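Local coordinates for protein beta-lactamase Mb2281c (Mycobacterium bovis, PDB 3I7J) that probably acts as a serine hydrolase of the beta-lactamase family, attacking its substrate through an active-site serine, at residues P93-R97 / V180-D186; V72-H78 / G103-L107; V19-A23 / A160-R165. All coordinates share one frame. Residue numbers count along the deposited sequence, not the author numbering.

Interaction 1: P93-R97 / V180-D186; sequences PGTRR and VQFPGLD
Neither segment is regular: 93-97 turns at Gly-94 (phi/psi 81/-7) and Thr-95 (-90/-36) and is extended at Pro-93, Arg-96 and Arg-97, while 180-186 turns through a type II beta turn from Phe-182 to Leu-185, with Gly-184 at 92/-8. Gly-94 lies opposite Phe-182 (CA-CA 6.7 Å) and Arg-97 opposite Leu-185 (CA-CA 5.8 Å). Arg-97, chi1 t, reaches along the turn, and its NH2 donates to Gln-181 O at 2.7 Å; NH1 adds a weak bond to the same oxygen at 3.1 Å. A water joins Arg-97 NH1 (3.0 Å) to Leu-185 O (2.8 Å), and a second joins Arg-97 N (3.0 Å) to Asp-186 O (2.6 Å). Leu-185 (m, t) fills the bend of 93-97, its CD2 3.2 Å from Thr-95 O and its CB 3.7 Å from Arg-97 CB. Phe-182 CD1 lies 4.3 Å from Gly-94 CA. Arg-97 NH2 also bonds Ala-77 O. A buried arginine of one loop thus donates to a backbone carbonyl of the other, waters completing the link, near the putative SxxK site of a serine beta-lactamase fold.

Interaction 2: V72-H78 / G103-L107; sequences VRHLLAH and GFTVL
Helix 72-76 and the 103-107 part of helix 101-115 run roughly antiparallel, their axes 8.9 Å apart and crossing at -141°, with Leu-75 and Gly-103 closest (CA-CA 5.2 Å). Leu-75 (m, t) points across, placing CD2 3.6 Å from Gly-103 O and CD1 3.9 Å from Val-106 CG1. Leu-107, chi1 t and chi2 p, meets three side chains: its CD2 is 3.4 Å from Leu-76 CD2, its CD1 3.8 Å from Val-72 CG1 and its CB 4.2 Å from Leu-75 CB. A Schellman motif ends the first helix at His-78 (phi/psi 61/44), whose m rotamer brings CE1 to 3.6 Å from Phe-104 CE1. Phe-104 has chi1 of -98°, between wells; its ring and that of His-78 are nearly parallel (7°) but slid apart, centroids 5.4 Å. Both rings also touch Lys-43, of the probable catalytic SxxK motif. No hydrogen bond crosses between the segments, so this buried interface beside the presumed active site rests on apolar packing, with the His-78 and Phe-104 rings in contact but hardly overlapping.

Interaction 3: V19-A23 / A160-R165; sequences VIGPA and AGDLLR
The end of strand 15-21 meets the C-terminal turn of helix 153-164. Strand 19-21 and helix 160-164 have axes 8.4 Å apart at closest, with N-to-C directions 37° apart (signed crossing -37°), and the nearest CA pair is Pro-22 with Leu-164 at 6.2 Å. Apolar contacts dominate. Ile-20 (m, p) points toward the helix, its CG1 4.2 Å from Ala-160 CB and its CG2 4.3 Å from Leu-164 CD2. Leu-164, with chi1 of -137° between wells, lays CD2 against the strand end, 3.4 Å from Gly-21 C and 4.1 Å from Pro-22 CD. At Gly-161 the helix has no side chain, and its N comes within 4.3 Å of Ile-20 CG2. This is helix-on-sheet packing in the alpha/beta architecture of the serine beta-lactamase family: the helix covers a face of the antiparallel sheet, with Ala-160 also on Ala-243 and Leu-164 on Val-236 of neighbouring strands. Polar links lie toward the exposed end. One water donates to Gly-161 O at 2.9 Å and, weakly, to Pro-22 O at 3.4 Å. Arg-165, the first residue past the helix, folds back with chi1 and chi2 both m. Its NH1 donates to Leu-164 O at 2.9 Å, and one face of its guanidinium covers Pro-22, NH2 lying 3.5 Å from Pro-22 CB, while NH2 forms a salt bridge with Asp-241.

From the N terminus, 19-23 at the end of an early strand waits until 160-165 to close interaction 3, a long loop that contains all of interaction 2. That contact closes a short loop between helix 72-76 and helix 101-115. Segment 93-97 lies inside this short loop and finds its partner only at 180-186, so interaction 1 crosses both others. Interactions 1 and 2 touch through Arg-97 with Ala-77, Gln-181 with Arg-73 and Phe-182 with His-74, joining the loops to the helical region. Interaction 3 stands apart, centred 25 Å from the centre of interaction 2 and 28 Å from that of interaction 1, and ties a helix to the six-stranded sheet.

Interaction 1: P93-R97 / V180-D186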
loop_
_atom_site.group_PDB
_atom_site.type_symbol
_atom_site.label_atom_id
_atom_site.label_comp_id
_atom_site.label_asym_id
_atom_site.label_seq_id
_atom_site.Cartn_x
_atom_site.Cartn_y
_atom_site.Cartn_z
ATOM N N PRO A 93 5.011 18.713 12.130
ATOM C CA PRO A 93 4.730 18.250 10.763
ATOM C C PRO A 93 5.903 18.439 9.797
ATOM O O PRO A 93 6.525 19.502 9.763
ATOM C CB PRO A 93 3.516 19.085 10.357
ATOM C CG PRO A 93 2.818 19.337 11.668
ATOM C CD PRO A 93 3.971 19.647 12.599
ATOM N N GLY A 94 6.211 17.399 9.024
ATOM C CA GLY A 94 7.291 17.482 8.050
ATOM C C GLY A 94 8.717 17.305 8.551
ATOM O O GLY A 94 9.654 17.229 7.756
ATOM N N THR A 95 8.895 17.228 9.861
ATOM C CA THR A 95 10.228 17.075 10.424
ATOM C C THR A 95 10.612 15.613 10.574
ATOM O O THR A 95 11.772 15.250 10.403
ATOM C CB THR A 95 10.327 17.737 11.803
ATOM O OG1 THR A 95 9.505 17.020 12.738
ATOM C CG2 THR A 95 9.854 19.180 11.721
ATOM N N ARG A 96 9.639 14.771 10.902
ATOM C CA ARG A 96 9.922 13.359 11.065
ATOM C C ARG A 96 9.003 12.451 10.267
ATOM O O ARG A 96 7.865 12.795 9.950
ATOM C CB ARG A 96 9.863 12.954 12.543
ATOM C CG ARG A 96 11.080 13.383 13.342
ATOM C CD ARG A 96 11.317 12.473 14.537
ATOM N NE ARG A 96 10.348 12.684 15.606
ATOM C CZ ARG A 96 10.241 11.906 16.679
ATOM N NH1 ARG A 96 11.045 10.860 16.824
ATOM N NH2 ARG A 96 9.335 12.181 17.612
ATOM N N ARG A 97 9.525 11.281 9.934
ATOM C CA ARG A 97 8.761 10.297 9.216
ATOM C C ARG A 97 8.432 9.175 10.171
ATOM O O ARG A 97 9.314 8.407 10.552
ATOM C CB ARG A 97 9.567 9.742 8.048
ATOM C CG ARG A 97 8.944 8.536 7.368
ATOM C CD ARG A 97 9.140 8.624 5.856
ATOM N NE ARG A 97 8.129 9.453 5.239
ATOM C CZ ARG A 97 8.286 10.140 4.112
ATOM N NH1 ARG A 97 9.432 10.119 3.442
ATOM N NH2 ARG A 97 7.272 10.855 3.658
ATOM N N VAL A 180 8.912 10.133 -3.895
ATOM C CA VAL A 180 9.145 10.369 -2.487
ATOM C C VAL A 180 8.679 11.760 -2.061
ATOM O O VAL A 180 9.027 12.776 -2.659
ATOM C CB VAL A 180 10.645 10.154 -2.111
ATOM C CG1 VAL A 180 11.537 11.033 -2.964
ATOM C CG2 VAL A 180 10.852 10.447 -0.624
ATOM N N GLN A 181 7.855 11.764 -1.022
ATOM C CA GLN A 181 7.281 12.966 -0.451
ATOM C C GLN A 181 8.050 13.264 0.833
ATOM O O GLN A 181 8.223 12.375 1.668
ATOM C CB GLN A 181 5.814 12.695 -0.132
ATOM C CG GLN A 181 4.996 12.215 -1.330
ATOM C CD GLN A 181 4.765 13.324 -2.334
ATOM O OE1 GLN A 181 4.439 14.443 -1.958
ATOM N NE2 GLN A 181 4.917 13.016 -3.614
ATOM N N PHE A 182 8.501 14.505 0.998
ATOM C CA PHE A 182 9.280 14.879 2.180
ATOM C C PHE A 182 10.531 13.986 2.211
ATOM O O PHE A 182 10.725 13.190 3.125
ATOM C CB PHE A 182 8.460 14.670 3.454
ATOM C CG PHE A 182 7.175 15.450 3.490
ATOM C CD1 PHE A 182 7.170 16.813 3.810
ATOM C CD2 PHE A 182 5.965 14.821 3.199
ATOM C CE1 PHE A 182 5.971 17.542 3.841
ATOM C CE2 PHE A 182 4.762 15.529 3.223
ATOM C CZ PHE A 182 4.759 16.896 3.545
ATOM N N PRO A 183 11.394 14.105 1.190
ATOM C CA PRO A 183 12.626 13.319 1.084
ATOM C C PRO A 183 13.638 13.678 2.161
ATOM O O PRO A 183 13.596 14.773 2.721
ATOM C CB PRO A 183 13.135 13.685 -0.305
ATOM C CG PRO A 183 12.742 15.130 -0.408
ATOM C CD PRO A 183 11.304 15.073 0.080
ATOM N N GLY A 184 14.545 12.747 2.444
ATOM C CA GLY A 184 15.582 12.990 3.428
ATOM C C GLY A 184 15.245 12.565 4.838
ATOM O O GLY A 184 16.111 12.592 5.705
ATOM N N LEU A 185 13.998 12.164 5.071
ATOM C CA LEU A 185 13.574 11.750 6.401
ATOM C C LEU A 185 13.897 10.291 6.730
ATOM O O LEU A 185 13.616 9.378 5.946
ATOM C CB LEU A 185 12.073 11.998 6.565
ATOM C CG LEU A 185 11.596 13.445 6.384
ATOM C CD1 LEU A 185 10.086 13.496 6.563
ATOM C CD2 LEU A 185 12.285 14.367 7.401
ATOM N N ASP A 186 14.492 10.087 7.902
ATOM C CA ASP A 186 14.865 8.760 8.381
ATOM C C ASP A 186 13.796 8.233 9.316
ATOM O O ASP A 186 12.970 8.992 9.818
ATOM C CB ASP A 186 16.189 8.815 9.145
ATOM C CG ASP A 186 17.390 8.883 8.230
ATOM O OD1 ASP A 186 17.213 8.957 6.997
ATOM O OD2 ASP A 186 18.521 8.860 8.747
HETATM O O HOH W 1 12.398 9.770 3.458
HETATM O O HOH W 2 12.489 11.460 10.512
#

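Interaction 2: V72-H78 / G103-L107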
loop_
_atom_site.group_PDB
_atom_site.type_symbol
_atom_site.label_atom_id
_atom_site.label_comp_id
_atom_site.label_asym_id
_atom_site.label_seq_id
_atom_site.Cartn_x
_atom_site.Cartn_y
_atom_site.Cartn_z
ATOM N N VAL A 72 -3.151 17.116 4.058
ATOM C CA VAL A 72 -3.497 15.816 3.516
ATOM C C VAL A 72 -2.208 15.097 3.074
ATOM O O VAL A 72 -2.038 13.907 3.347
ATOM C CB VAL A 72 -4.503 15.978 2.333
ATOM C CG1 VAL A 72 -4.621 14.692 1.526
ATOM C CG2 VAL A 72 -5.884 16.351 2.898
ATOM N N ARG A 73 -1.288 15.824 2.435
ATOM C CA ARG A 73 -0.026 15.237 1.979
ATOM C C ARG A 73 0.809 14.657 3.127
ATOM O O ARG A 73 1.449 13.620 2.955
ATOM C CB ARG A 73 0.830 16.268 1.226
ATOM C CG ARG A 73 2.059 15.660 0.527
ATOM C CD ARG A 73 3.112 16.717 0.197
ATOM N NE ARG A 73 2.541 17.824 -0.561
ATOM C CZ ARG A 73 2.322 17.805 -1.870
ATOM N NH1 ARG A 73 2.637 16.731 -2.584
ATOM N NH2 ARG A 73 1.770 18.859 -2.462
ATOM N N HIS A 74 0.822 15.331 4.282
ATOM C CA HIS A 74 1.582 14.846 5.436
ATOM C C HIS A 74 0.958 13.563 5.958
ATOM O O HIS A 74 1.658 12.657 6.414
ATOM C CB HIS A 74 1.594 15.853 6.600
ATOM C CG HIS A 74 2.316 17.131 6.308
ATOM N ND1 HIS A 74 1.757 18.149 5.566
ATOM C CD2 HIS A 74 3.532 17.580 6.706
ATOM C CE1 HIS A 74 2.593 19.173 5.523
ATOM N NE2 HIS A 74 3.677 18.852 6.208
ATOM N N LEU A 75 -0.367 13.491 5.921
ATOM C CA LEU A 75 -1.049 12.301 6.404
ATOM C C LEU A 75 -0.741 11.103 5.514
ATOM O O LEU A 75 -0.456 10.011 6.010
ATOM C CB LEU A 75 -2.551 12.550 6.477
ATOM C CG LEU A 75 -2.911 13.673 7.455
ATOM C CD1 LEU A 75 -4.408 13.971 7.352
ATOM C CD2 LEU A 75 -2.548 13.246 8.882
ATOM N N LEU A 76 -0.776 11.317 4.202
ATOM C CA LEU A 76 -0.499 10.262 3.232
ATOM C C LEU A 76 0.937 9.748 3.299
ATOM O O LEU A 76 1.188 8.553 3.106
ATOM C CB LEU A 76 -0.783 10.780 1.818
ATOM C CG LEU A 76 -2.259 10.902 1.415
ATOM C CD1 LEU A 76 -2.419 11.774 0.173
ATOM C CD2 LEU A 76 -2.807 9.510 1.168
ATOM N N ALA A 77 1.870 10.654 3.578
ATOM C CA ALA A 77 3.290 10.324 3.640
ATOM C C ALA A 77 3.824 10.040 5.048
ATOM O O ALA A 77 5.025 9.844 5.225
ATOM C CB ALA A 77 4.106 11.448 2.999
ATOM N N HIS A 78 2.938 10.020 6.038
ATOM C CA HIS A 78 3.331 9.749 7.418
ATOM C C HIS A 78 4.327 10.770 7.968
ATOM O O HIS A 78 5.314 10.404 8.608
ATOM C CB HIS A 78 3.925 8.337 7.536
ATOM C CG HIS A 78 3.010 7.261 7.044
ATOM N ND1 HIS A 78 1.854 6.907 7.708
ATOM C CD2 HIS A 78 3.043 6.508 5.920
ATOM C CE1 HIS A 78 1.214 5.985 7.011
ATOM N NE2 HIS A 78 1.914 5.725 5.923
ATOM N N GLY A 103 -2.903 8.460 11.518
ATOM C CA GLY A 103 -2.720 9.448 10.474
ATOM C C GLY A 103 -3.684 9.143 9.334
ATOM O O GLY A 103 -4.226 10.057 8.714
ATOM N N PHE A 104 -3.919 7.861 9.059
ATOM C CA PHE A 104 -4.834 7.494 7.987
ATOM C C PHE A 104 -6.288 7.655 8.407
ATOM O O PHE A 104 -7.160 7.836 7.560
ATOM C CB PHE A 104 -4.572 6.061 7.492
ATOM C CG PHE A 104 -3.715 5.994 6.249
ATOM C CD1 PHE A 104 -2.528 6.721 6.166
ATOM C CD2 PHE A 104 -4.089 5.204 5.166
ATOM C CE1 PHE A 104 -1.723 6.669 5.023
ATOM C CE2 PHE A 104 -3.294 5.139 4.013
ATOM C CZ PHE A 104 -2.110 5.876 3.946
ATOM N N THR A 105 -6.564 7.599 9.706
ATOM C CA THR A 105 -7.940 7.789 10.146
ATOM C C THR A 105 -8.290 9.258 9.970
ATOM O O THR A 105 -9.403 9.579 9.567
ATOM C CB THR A 105 -8.157 7.406 11.624
ATOM O OG1 THR A 105 -7.314 8.215 12.444
ATOM C CG2 THR A 105 -7.829 5.947 11.853
ATOM N N VAL A 106 -7.349 10.152 10.278
ATOM C CA VAL A 106 -7.610 11.582 10.110
ATOM C C VAL A 106 -7.799 11.864 8.619
ATOM O O VAL A 106 -8.619 12.704 8.229
ATOM C CB VAL A 106 -6.463 12.462 10.677
ATOM C CG1 VAL A 106 -6.787 13.948 10.460
ATOM C CG2 VAL A 106 -6.303 12.201 12.173
ATOM N N LEU A 107 -7.052 11.136 7.793
ATOM C CA LEU A 107 -7.133 11.273 6.338
ATOM C C LEU A 107 -8.524 10.856 5.861
ATOM O O LEU A 107 -9.188 11.594 5.132
ATOM C CB LEU A 107 -6.081 10.392 5.664
ATOM C CG LEU A 107 -6.123 10.334 4.135
ATOM C CD1 LEU A 107 -5.830 11.717 3.571
ATOM C CD2 LEU A 107 -5.084 9.329 3.636
#

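Interaction 3: V19-A23 / A160-R165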
loop_
_atom_site.group_PDB
_atom_site.type_symbol
_atom_site.label_atom_id
_atom_site.label_comp_id
_atom_site.label_asym_id
_atom_site.label_seq_id
_atom_site.Cartn_x
_atom_site.Cartn_y
_atom_site.Cartn_z
ATOM N N VAL A 19 1.032 -12.728 -10.218
ATOM C CA VAL A 19 2.028 -11.870 -10.831
ATOM C C VAL A 19 1.221 -11.112 -11.874
ATOM O O VAL A 19 0.489 -11.718 -12.663
ATOM C CB VAL A 19 3.133 -12.663 -11.550
ATOM C CG1 VAL A 19 4.111 -11.691 -12.217
ATOM C CG2 VAL A 19 3.868 -13.564 -10.565
ATOM N N ILE A 20 1.336 -9.789 -11.860
ATOM C CA ILE A 20 0.601 -8.946 -12.793
ATOM C C ILE A 20 1.552 -8.127 -13.660
ATOM O O ILE A 20 2.582 -7.635 -13.194
ATOM C CB ILE A 20 -0.346 -7.954 -12.047
ATOM C CG1 ILE A 20 -1.306 -8.726 -11.137
ATOM C CG2 ILE A 20 -1.133 -7.112 -13.046
ATOM C CD1 ILE A 20 -0.661 -9.234 -9.854
ATOM N N GLY A 21 1.193 -8.002 -14.930
ATOM C CA GLY A 21 1.976 -7.230 -15.869
ATOM C C GLY A 21 0.995 -6.253 -16.481
ATOM O O GLY A 21 -0.207 -6.357 -16.217
ATOM N N PRO A 22 1.457 -5.297 -17.295
ATOM C CA PRO A 22 0.557 -4.320 -17.920
ATOM C C PRO A 22 -0.545 -4.953 -18.785
ATOM O O PRO A 22 -1.594 -4.346 -19.016
ATOM C CB PRO A 22 1.512 -3.443 -18.726
ATOM C CG PRO A 22 2.624 -4.396 -19.073
ATOM C CD PRO A 22 2.835 -5.140 -17.786
ATOM N N ALA A 23 -0.310 -6.178 -19.248
ATOM C CA ALA A 23 -1.283 -6.877 -20.080
ATOM C C ALA A 23 -2.266 -7.711 -19.259
ATOM O O ALA A 23 -3.296 -8.142 -19.770
ATOM C CB ALA A 23 -0.566 -7.767 -21.095
ATOM N N ALA A 160 -3.458 -3.863 -8.704
ATOM C CA ALA A 160 -2.063 -3.782 -9.145
ATOM C C ALA A 160 -2.008 -3.300 -10.595
ATOM O O ALA A 160 -1.053 -2.636 -11.002
ATOM C CB ALA A 160 -1.389 -5.154 -9.020
ATOM N N GLY A 161 -3.039 -3.637 -11.367
ATOM C CA GLY A 161 -3.085 -3.212 -12.753
ATOM C C GLY A 161 -3.194 -1.700 -12.837
ATOM O O GLY A 161 -2.584 -1.055 -13.693
ATOM N N ASP A 162 -3.971 -1.127 -11.926
ATOM C CA ASP A 162 -4.169 0.312 -11.885
ATOM C C ASP A 162 -2.878 0.996 -11.432
ATOM O O ASP A 162 -2.602 2.136 -11.809
ATOM C CB ASP A 162 -5.312 0.650 -10.926
ATOM C CG ASP A 162 -5.771 2.082 -11.048
ATOM O OD1 ASP A 162 -6.291 2.445 -12.120
ATOM O OD2 ASP A 162 -5.614 2.847 -10.077
ATOM N N LEU A 163 -2.083 0.297 -10.628
ATOM C CA LEU A 163 -0.820 0.859 -10.142
ATOM C C LEU A 163 0.284 0.781 -11.201
ATOM O O LEU A 163 1.283 1.494 -11.128
ATOM C CB LEU A 163 -0.373 0.123 -8.872
ATOM C CG LEU A 163 -1.330 0.225 -7.681
ATOM C CD1 LEU A 163 -0.777 -0.546 -6.476
ATOM C CD2 LEU A 163 -1.521 1.692 -7.326
ATOM N N LEU A 164 0.080 -0.083 -12.188
ATOM C CA LEU A 164 1.032 -0.299 -13.271
ATOM C C LEU A 164 0.723 0.661 -14.421
ATOM O O LEU A 164 1.626 1.236 -15.027
ATOM C CB LEU A 164 0.913 -1.751 -13.730
ATOM C CG LEU A 164 2.135 -2.617 -14.042
ATOM C CD1 LEU A 164 3.268 -2.376 -13.065
ATOM C CD2 LEU A 164 1.696 -4.082 -14.011
ATOM N N ARG A 165 -0.568 0.814 -14.701
ATOM C CA ARG A 165 -1.090 1.698 -15.749
ATOM C C ARG A 165 -2.275 2.432 -15.117
ATOM O O ARG A 165 -3.412 1.983 -15.218
ATOM C CB ARG A 165 -1.579 0.870 -16.945
ATOM C CG ARG A 165 -0.476 0.143 -17.700
ATOM C CD ARG A 165 0.445 1.137 -18.384
ATOM N NE ARG A 165 1.497 0.481 -19.167
ATOM C CZ ARG A 165 2.597 -0.052 -18.649
ATOM N NH1 ARG A 165 2.804 -0.011 -17.336
ATOM N NH2 ARG A 165 3.487 -0.621 -19.445
HETATM O O HOH W 3 -1.915 -2.644 -16.077
#